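Local coordinates for protein xylulose kinase (Bifidobacterium adolescentis ATCC 15703, PDB 3I8B) that probably catalyses the ATP-dependent phosphorylation of D-xylulose to D-xylulose 5-phosphate, as an FGGY-family sugar kinase with a bound magnesium ion, at residues A[192-197]-A[240-245]; A[268-273]-A[466-471]; A[246-251]-A[470-475]. One frame throughout, in Å; residues are numbered along the deposited sequence.

Contact 1. Residues A[192-197]-A[240-245]; sequences LFTDRS and PTVLGP. With MG (magnesium ion), chain B.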
loop_
_atom_site.group_PDB
_atom_site.type_symbol
_atom_site.label_atom_id
_atom_site.label_comp_id
_atom_site.label_asym_id
_atom_site.label_seq_id
_atom_site.Cartn_x
_atom_site.Cartn_y
_atom_site.Cartn_z
ATOM N N LEU A 192 -21.031 6.864 3.442
ATOM C CA LEU A 192 -19.640 6.490 3.185
ATOM C C LEU A 192 -18.998 5.732 4.358
ATOM O O LEU A 192 -19.139 6.113 5.509
ATOM C CB LEU A 192 -18.797 7.730 2.849
ATOM C CG LEU A 192 -18.947 8.329 1.449
ATOM C CD1 LEU A 192 -18.440 9.776 1.372
ATOM C CD2 LEU A 192 -18.217 7.454 0.432
ATOM N N PHE A 193 -18.281 4.657 4.061
ATOM C CA PHE A 193 -17.551 3.926 5.079
ATOM C C PHE A 193 -16.175 3.525 4.548
ATOM O O PHE A 193 -15.922 3.516 3.322
ATOM C CB PHE A 193 -18.351 2.694 5.543
ATOM C CG PHE A 193 -18.532 1.663 4.470
ATOM C CD1 PHE A 193 -17.519 0.765 4.180
ATOM C CD2 PHE A 193 -19.710 1.602 3.738
ATOM C CE1 PHE A 193 -17.681 -0.194 3.187
ATOM C CE2 PHE A 193 -19.877 0.667 2.742
ATOM C CZ PHE A 193 -18.867 -0.239 2.462
ATOM N N THR A 194 -15.265 3.235 5.465
ATOM C CA THR A 194 -13.949 2.757 5.074
ATOM C C THR A 194 -13.433 1.748 6.110
ATOM O O THR A 194 -14.187 1.331 6.983
ATOM C CB THR A 194 -12.985 3.928 4.890
ATOM O OG1 THR A 194 -11.797 3.478 4.238
ATOM C CG2 THR A 194 -12.620 4.559 6.236
ATOM N N ASP A 195 -12.176 1.321 5.996
ATOM C CA ASP A 195 -11.574 0.493 7.040
ATOM C C ASP A 195 -10.303 1.151 7.596
ATOM O O ASP A 195 -9.879 2.199 7.110
ATOM C CB ASP A 195 -11.250 -0.913 6.519
ATOM C CG ASP A 195 -9.873 -0.997 5.865
ATOM O OD1 ASP A 195 -9.124 -1.953 6.184
ATOM O OD2 ASP A 195 -9.550 -0.125 5.022
ATOM N N ARG A 196 -9.694 0.519 8.595
ATOM C CA ARG A 196 -8.468 1.041 9.189
ATOM C C ARG A 196 -7.293 1.097 8.214
ATOM O O ARG A 196 -6.466 2.002 8.295
ATOM C CB ARG A 196 -8.067 0.223 10.418
ATOM C CG ARG A 196 -8.995 0.375 11.616
ATOM C CD ARG A 196 -8.667 -0.676 12.669
ATOM N NE ARG A 196 -7.404 -0.420 13.369
ATOM C CZ ARG A 196 -6.255 -1.042 13.116
ATOM N NH1 ARG A 196 -6.177 -1.967 12.169
ATOM N NH2 ARG A 196 -5.170 -0.736 13.817
ATOM N N SER A 197 -7.204 0.140 7.290
ATOM C CA SER A 197 -6.004 0.093 6.455
ATOM C C SER A 197 -5.953 1.251 5.442
ATOM O O SER A 197 -4.921 1.921 5.301
ATOM C CB SER A 197 -5.842 -1.273 5.782
ATOM O OG SER A 197 -6.892 -1.532 4.869
ATOM N N PRO A 240 -15.322 9.130 5.695
ATOM C CA PRO A 240 -15.965 7.816 5.880
ATOM C C PRO A 240 -15.820 7.242 7.297
ATOM O O PRO A 240 -14.754 7.346 7.907
ATOM C CB PRO A 240 -15.263 6.919 4.844
ATOM C CG PRO A 240 -14.689 7.895 3.822
ATOM C CD PRO A 240 -14.333 9.130 4.602
ATOM N N THR A 241 -16.904 6.649 7.797
ATOM C CA THR A 241 -16.901 5.928 9.062
ATOM C C THR A 241 -15.930 4.782 8.971
ATOM O O THR A 241 -16.048 3.926 8.090
ATOM C CB THR A 241 -18.279 5.303 9.360
ATOM O OG1 THR A 241 -19.274 6.318 9.292
ATOM C CG2 THR A 241 -18.296 4.695 10.748
ATOM N N VAL A 242 -14.994 4.748 9.904
ATOM C CA VAL A 242 -13.964 3.729 9.903
ATOM C C VAL A 242 -14.496 2.463 10.580
ATOM O O VAL A 242 -14.769 2.448 11.780
ATOM C CB VAL A 242 -12.680 4.241 10.577
ATOM C CG1 VAL A 242 -11.599 3.145 10.571
ATOM C CG2 VAL A 242 -12.184 5.489 9.850
ATOM N N LEU A 243 -14.670 1.405 9.797
ATOM C CA LEU A 243 -15.243 0.176 10.350
ATOM C C LEU A 243 -14.161 -0.716 10.925
ATOM O O LEU A 243 -13.012 -0.673 10.491
ATOM C CB LEU A 243 -16.026 -0.597 9.280
ATOM C CG LEU A 243 -17.193 0.137 8.630
ATOM C CD1 LEU A 243 -17.831 -0.759 7.567
ATOM C CD2 LEU A 243 -18.215 0.560 9.678
ATOM N N GLY A 244 -14.533 -1.537 11.903
ATOM C CA GLY A 244 -13.641 -2.579 12.376
ATOM C C GLY A 244 -13.431 -3.619 11.289
ATOM O O GLY A 244 -14.238 -3.734 10.360
ATOM N N PRO A 245 -12.354 -4.404 11.425
ATOM C CA PRO A 245 -11.901 -5.420 10.470
ATOM C C PRO A 245 -12.981 -6.451 10.082
ATOM O O PRO A 245 -12.975 -6.945 8.948
ATOM C CB PRO A 245 -10.749 -6.103 11.218
ATOM C CG PRO A 245 -11.050 -5.844 12.684
ATOM C CD PRO A 245 -11.539 -4.421 12.653
HETATM MG MG MG B . -20.627 7.085 7.342
HETATM O O HOH W 1 -10.712 -1.898 9.908
HETATM O O HOH W 2 -19.435 9.009 6.853
#

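Contact 2. Residues A[268-273]-A[466-471]; sequences LAPGGG and ARQAAW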
loop_
_atom_site.group_PDB
_atom_site.type_symbol
_atom_site.label_atom_id
_atom_site.label_comp_id
_atom_site.label_asym_id
_atom_site.label_seq_id
_atom_site.Cartn_x
_atom_site.Cartn_y
_atom_site.Cartn_z
ATOM N N LEU A 268 -21.974 -5.567 2.754
ATOM C CA LEU A 268 -20.715 -4.973 2.335
ATOM C C LEU A 268 -19.745 -5.066 3.497
ATOM O O LEU A 268 -20.061 -4.649 4.617
ATOM C CB LEU A 268 -20.911 -3.517 1.886
ATOM C CG LEU A 268 -21.799 -3.302 0.650
ATOM C CD1 LEU A 268 -22.139 -1.806 0.405
ATOM C CD2 LEU A 268 -21.151 -3.927 -0.602
ATOM N N ALA A 269 -18.584 -5.652 3.235
ATOM C CA ALA A 269 -17.497 -5.688 4.206
ATOM C C ALA A 269 -16.723 -4.368 4.122
ATOM O O ALA A 269 -16.927 -3.595 3.189
ATOM C CB ALA A 269 -16.577 -6.894 3.938
ATOM N N PRO A 270 -15.856 -4.091 5.112
ATOM C CA PRO A 270 -15.262 -2.754 5.178
ATOM C C PRO A 270 -14.373 -2.404 3.978
ATOM O O PRO A 270 -14.206 -1.223 3.690
ATOM C CB PRO A 270 -14.428 -2.813 6.454
ATOM C CG PRO A 270 -15.147 -3.812 7.312
ATOM C CD PRO A 270 -15.597 -4.870 6.338
ATOM N N GLY A 271 -13.837 -3.405 3.284
ATOM C CA GLY A 271 -12.897 -3.156 2.201
ATOM C C GLY A 271 -11.524 -2.801 2.768
ATOM O O GLY A 271 -11.269 -2.991 3.967
ATOM N N GLY A 272 -10.631 -2.293 1.923
ATOM C CA GLY A 272 -9.313 -1.908 2.401
ATOM C C GLY A 272 -8.342 -1.469 1.322
ATOM O O GLY A 272 -8.657 -1.525 0.120
ATOM N N GLY A 273 -7.154 -1.036 1.749
ATOM C CA GLY A 273 -6.086 -0.666 0.820
ATOM C C GLY A 273 -5.393 -1.900 0.255
ATOM O O GLY A 273 -5.392 -2.969 0.894
ATOM N N ALA A 466 -12.171 -11.028 -0.881
ATOM C CA ALA A 466 -13.164 -12.086 -0.738
ATOM C C ALA A 466 -13.066 -12.713 0.640
ATOM O O ALA A 466 -14.077 -13.062 1.236
ATOM C CB ALA A 466 -12.993 -13.168 -1.836
ATOM N N ARG A 467 -11.845 -12.858 1.146
ATOM C CA ARG A 467 -11.634 -13.440 2.473
ATOM C C ARG A 467 -12.248 -12.560 3.549
ATOM O O ARG A 467 -12.810 -13.048 4.534
ATOM C CB ARG A 467 -10.139 -13.672 2.751
ATOM C CG ARG A 467 -9.864 -14.601 3.931
ATOM C CD ARG A 467 -8.360 -14.869 4.169
ATOM N NE ARG A 467 -8.183 -15.748 5.327
ATOM C CZ ARG A 467 -7.188 -15.673 6.211
ATOM N NH1 ARG A 467 -6.244 -14.751 6.085
ATOM N NH2 ARG A 467 -7.138 -16.524 7.229
ATOM N N GLN A 468 -12.178 -11.258 3.351
ATOM C CA GLN A 468 -12.732 -10.344 4.340
ATOM C C GLN A 468 -14.249 -10.357 4.293
ATOM O O GLN A 468 -14.908 -10.292 5.330
ATOM C CB GLN A 468 -12.206 -8.921 4.133
ATOM C CG GLN A 468 -12.763 -7.904 5.142
ATOM C CD GLN A 468 -12.634 -6.470 4.626
ATOM O OE1 GLN A 468 -13.313 -6.081 3.677
ATOM N NE2 GLN A 468 -11.752 -5.684 5.251
ATOM N N ALA A 469 -14.806 -10.428 3.091
ATOM C CA ALA A 469 -16.262 -10.525 2.952
ATOM C C ALA A 469 -16.770 -11.840 3.565
ATOM O O ALA A 469 -17.792 -11.860 4.256
ATOM C CB ALA A 469 -16.674 -10.419 1.492
ATOM N N ALA A 470 -16.052 -12.933 3.312
ATOM C CA ALA A 470 -16.407 -14.218 3.930
ATOM C C ALA A 470 -16.259 -14.179 5.463
ATOM O O ALA A 470 -17.074 -14.738 6.208
ATOM C CB ALA A 470 -15.593 -15.344 3.328
ATOM N N TRP A 471 -15.231 -13.499 5.937
ATOM C CA TRP A 471 -15.026 -13.301 7.372
ATOM C C TRP A 471 -16.221 -12.587 8.020
ATOM O O TRP A 471 -16.777 -13.063 9.020
ATOM C CB TRP A 471 -13.736 -12.502 7.586
ATOM C CG TRP A 471 -13.255 -12.373 9.021
ATOM C CD1 TRP A 471 -13.745 -13.011 10.133
ATOM C CD2 TRP A 471 -12.141 -11.588 9.468
ATOM N NE1 TRP A 471 -13.013 -12.648 11.250
ATOM C CE2 TRP A 471 -12.021 -11.778 10.861
ATOM C CE3 TRP A 471 -11.238 -10.740 8.821
ATOM C CZ2 TRP A 471 -11.026 -11.142 11.618
ATOM C CZ3 TRP A 471 -10.260 -10.104 9.569
ATOM C CH2 TRP A 471 -10.161 -10.311 10.955
#

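Contact 3. Residues A[246-251]-A[470-475]; sequences RDAAPV and AWVLSG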
loop_
_atom_site.group_PDB
_atom_site.type_symbol
_atom_site.label_atom_id
_atom_site.label_comp_id
_atom_site.label_asym_id
_atom_site.label_seq_id
_atom_site.Cartn_x
_atom_site.Cartn_y
_atom_site.Cartn_z
ATOM N N ARG A 246 -13.901 -6.761 10.987
ATOM C CA ARG A 246 -14.924 -7.744 10.656
ATOM C C ARG A 246 -16.346 -7.259 10.884
ATOM O O ARG A 246 -17.249 -8.060 11.102
ATOM C CB ARG A 246 -14.671 -9.066 11.389
ATOM C CG ARG A 246 -14.693 -8.961 12.891
ATOM C CD ARG A 246 -14.284 -10.290 13.501
ATOM N NE ARG A 246 -15.224 -10.690 14.540
ATOM C CZ ARG A 246 -15.016 -10.510 15.839
ATOM N NH1 ARG A 246 -13.886 -9.950 16.255
ATOM N NH2 ARG A 246 -15.932 -10.898 16.717
ATOM N N ASP A 247 -16.543 -5.948 10.797
ATOM C CA ASP A 247 -17.872 -5.345 10.897
ATOM C C ASP A 247 -18.516 -5.277 9.530
ATOM O O ASP A 247 -17.871 -4.882 8.576
ATOM C CB ASP A 247 -17.750 -3.901 11.406
ATOM C CG ASP A 247 -17.300 -3.823 12.857
ATOM O OD1 ASP A 247 -17.502 -4.806 13.604
ATOM O OD2 ASP A 247 -16.755 -2.770 13.250
ATOM N N ALA A 248 -19.792 -5.625 9.422
ATOM C CA ALA A 248 -20.516 -5.348 8.184
ATOM C C ALA A 248 -20.819 -3.849 8.097
ATOM O O ALA A 248 -21.099 -3.219 9.113
ATOM C CB ALA A 248 -21.802 -6.130 8.145
ATOM N N ALA A 249 -20.804 -3.279 6.894
ATOM C CA ALA A 249 -21.228 -1.888 6.762
ATOM C C ALA A 249 -22.712 -1.740 7.093
ATOM O O ALA A 249 -23.479 -2.694 6.993
ATOM C CB ALA A 249 -20.942 -1.348 5.361
ATOM N N PRO A 250 -23.126 -0.524 7.463
ATOM C CA PRO A 250 -24.543 -0.267 7.738
ATOM C C PRO A 250 -25.425 -0.391 6.495
ATOM O O PRO A 250 -26.642 -0.516 6.616
ATOM C CB PRO A 250 -24.550 1.186 8.236
ATOM C CG PRO A 250 -23.166 1.450 8.696
ATOM C CD PRO A 250 -22.281 0.638 7.774
ATOM N N VAL A 251 -24.835 -0.330 5.312
ATOM C CA VAL A 251 -25.620 -0.462 4.092
ATOM C C VAL A 251 -25.160 -1.704 3.323
ATOM O O VAL A 251 -23.990 -2.073 3.382
ATOM C CB VAL A 251 -25.478 0.792 3.171
ATOM C CG1 VAL A 251 -26.112 2.022 3.821
ATOM C CG2 VAL A 251 -24.000 1.048 2.832
ATOM N N ALA A 470 -16.052 -12.933 3.312
ATOM C CA ALA A 470 -16.407 -14.218 3.930
ATOM C C ALA A 470 -16.259 -14.179 5.463
ATOM O O ALA A 470 -17.074 -14.738 6.208
ATOM C CB ALA A 470 -15.593 -15.344 3.328
ATOM N N TRP A 471 -15.231 -13.499 5.937
ATOM C CA TRP A 471 -15.026 -13.301 7.372
ATOM C C TRP A 471 -16.221 -12.587 8.020
ATOM O O TRP A 471 -16.777 -13.063 9.020
ATOM C CB TRP A 471 -13.736 -12.502 7.586
ATOM C CG TRP A 471 -13.255 -12.373 9.021
ATOM C CD1 TRP A 471 -13.745 -13.011 10.133
ATOM C CD2 TRP A 471 -12.141 -11.588 9.468
ATOM N NE1 TRP A 471 -13.013 -12.648 11.250
ATOM C CE2 TRP A 471 -12.021 -11.778 10.861
ATOM C CE3 TRP A 471 -11.238 -10.740 8.821
ATOM C CZ2 TRP A 471 -11.026 -11.142 11.618
ATOM C CZ3 TRP A 471 -10.260 -10.104 9.569
ATOM C CH2 TRP A 471 -10.161 -10.311 10.955
ATOM N N VAL A 472 -16.618 -11.453 7.449
ATOM C CA VAL A 472 -17.759 -10.686 7.952
ATOM C C VAL A 472 -19.046 -11.525 7.879
ATOM O O VAL A 472 -19.810 -11.612 8.844
ATOM C CB VAL A 472 -17.957 -9.358 7.160
ATOM C CG1 VAL A 472 -19.217 -8.652 7.624
ATOM C CG2 VAL A 472 -16.730 -8.448 7.327
ATOM N N LEU A 473 -19.275 -12.149 6.732
ATOM C CA LEU A 473 -20.455 -12.978 6.542
ATOM C C LEU A 473 -20.555 -14.105 7.574
ATOM O O LEU A 473 -21.652 -14.445 8.011
ATOM C CB LEU A 473 -20.470 -13.549 5.122
ATOM C CG LEU A 473 -21.595 -14.500 4.704
ATOM C CD1 LEU A 473 -22.997 -13.880 4.889
ATOM C CD2 LEU A 473 -21.386 -14.934 3.266
ATOM N N SER A 474 -19.420 -14.684 7.960
ATOM C CA SER A 474 -19.419 -15.855 8.850
ATOM C C SER A 474 -19.693 -15.490 10.308
ATOM O O SER A 474 -20.219 -16.311 11.085
ATOM C CB SER A 474 -18.074 -16.566 8.793
ATOM O OG SER A 474 -17.140 -15.894 9.622
ATOM N N GLY A 475 -19.296 -14.272 10.679
ATOM C CA GLY A 475 -19.490 -13.763 12.026
ATOM C C GLY A 475 -18.553 -14.391 13.038
ATOM O O GLY A 475 -18.656 -14.151 14.234
#

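Contact 1. Residues A[192-197]-A[240-245]
F193 and T194 run parallel to T241 and V242 as a two-stranded sheet, the segments 193-195 and 241-243 approaching to 4.4 Å at a splayed 43° between their directions. T194 bonds to the residues before and after V242: T194 N gives to T241 O at 2.8 Å, and L243 N gives to T194 O at 2.9 Å. Upstream, the longer bond from T241 N to L192 O (3.2 Å) leads into the metal site. There L192 O and T241 OG1 each hold the magnesium ion at 2.5 Å, joined by a water and E190 O. At the other end a water bridges R196 N and L243 O.

The two faces carry different pairs. On one, T194 CG2 lies side by side with V242 CG2 (3.8 Å), while the P240 ring crosses T194 at a slant, P240 CB against T194 CB at 3.8 Å. On the other, L243 CD1 meets F193 CD1 at 3.7 Å, slanting to the ring; F193 chi1 of 65° sets CG where L243 CD1 reaches it too.

Helix 167-175 packs on L192, F193 and P240, with D169 bonding T194 OG1, and strand 267-273 borders F193, D195 and L243.

Contact 2. Residues A[268-273]-A[466-471]
Q468 reaches from its helix to G271 with the side chain extended, and the flat amide at its tip is turned to face one glycine with both of its polar atoms. CG stands anti to the backbone N (chi1 180°), and the chain runs on extended to the amide. Q468 OE1 accepts from G271 N at 2.8 Å, a bond bent to 141° at the hydrogen. Q468 NE2 gives to G271 O at 3.0 Å and is straighter, 168°, with the oxygen almost in the plane of the amide. Seen from G271 O, by contrast, the donor stands well above the carbonyl plane. One amide thus closes a pair of bonds on the N-H and C=O of a single residue, a pairing that fixes which way the amide is flipped.

The P270 and Q468 side chains cross at a slant, P270 CD lying 3.7 Å from Q468 OE1. A269 points its methyl at the helix, CB lying 3.8 Å from A469 CA and 3.4 Å from Q468 OE1. This small side chain lets the two backbones come near, with A269 CA and A469 CA 5.1 Å apart.

Segment 268-273 belongs to the broken strand 267-273; A269 and G272 are bonded to strand 65-72 alongside. In this buried setting the neutral amide supplies a donor and an acceptor to the peptide groups of G271 without introducing a charge. The chemistry therefore implies a specific, directional tie between helix 460-474 and the segment that leads to D274, the predicted proton acceptor.

Contact 3. Residues A[246-251]-A[470-475]
W471 O is gripped by two donors from the end of its own helix: S474 OG at 2.9 Å and G475 N at 3.2 Å, both arriving on the same face of the carbonyl plane. G475 leaves the helical conformation with a positive phi of 74°, and S474 OG also bonds to E476, so the helix end is tied to the chain that follows.

Across the contact there is no hydrogen bond, and the R246 side chain crosses W471 at a slant instead. R246 CB sits over the centre of the indole, 3.9 Å from the centroid of the W471 five-membered ring, a CH-pi contact. R246 CD comes to 3.5 Å from W471 NE1, and the guanidinium plane, further out, is only 18° from that of the ring. At the next residue, V472 forks over the loop: its CG2 meets R246 C at 3.8 Å, while its CG1 packs on A248 CB at 3.6 Å. The D247 side chain starts away from the helix, and its OD2 accepts from G244 N.

This is a partly exposed loop lying across the last turn of a helix, on the flank of the N-terminal domain of an actin-like ATPase fold.

How the contacts relate
Contact 2 is the buried one of the three; contacts 1 and 3 are partly buried, contact 3 being farthest from the centre of the chain. Contacts 2 and 3 share helix 460-474, which comes late in the chain yet is applied to elements from its first half or so: an amide grips backbone in the interior, while nearer the surface aliphatic and aromatic groups do the work. Contact 1 relies instead on strand pairing and a metal. The three interlock: S197 OG probably bonds G273 N between contacts 1 and 2, A249 N probably bonds L268 O between contacts 3 and 2, and the F193 ring packs on A249 between contacts 1 and 3.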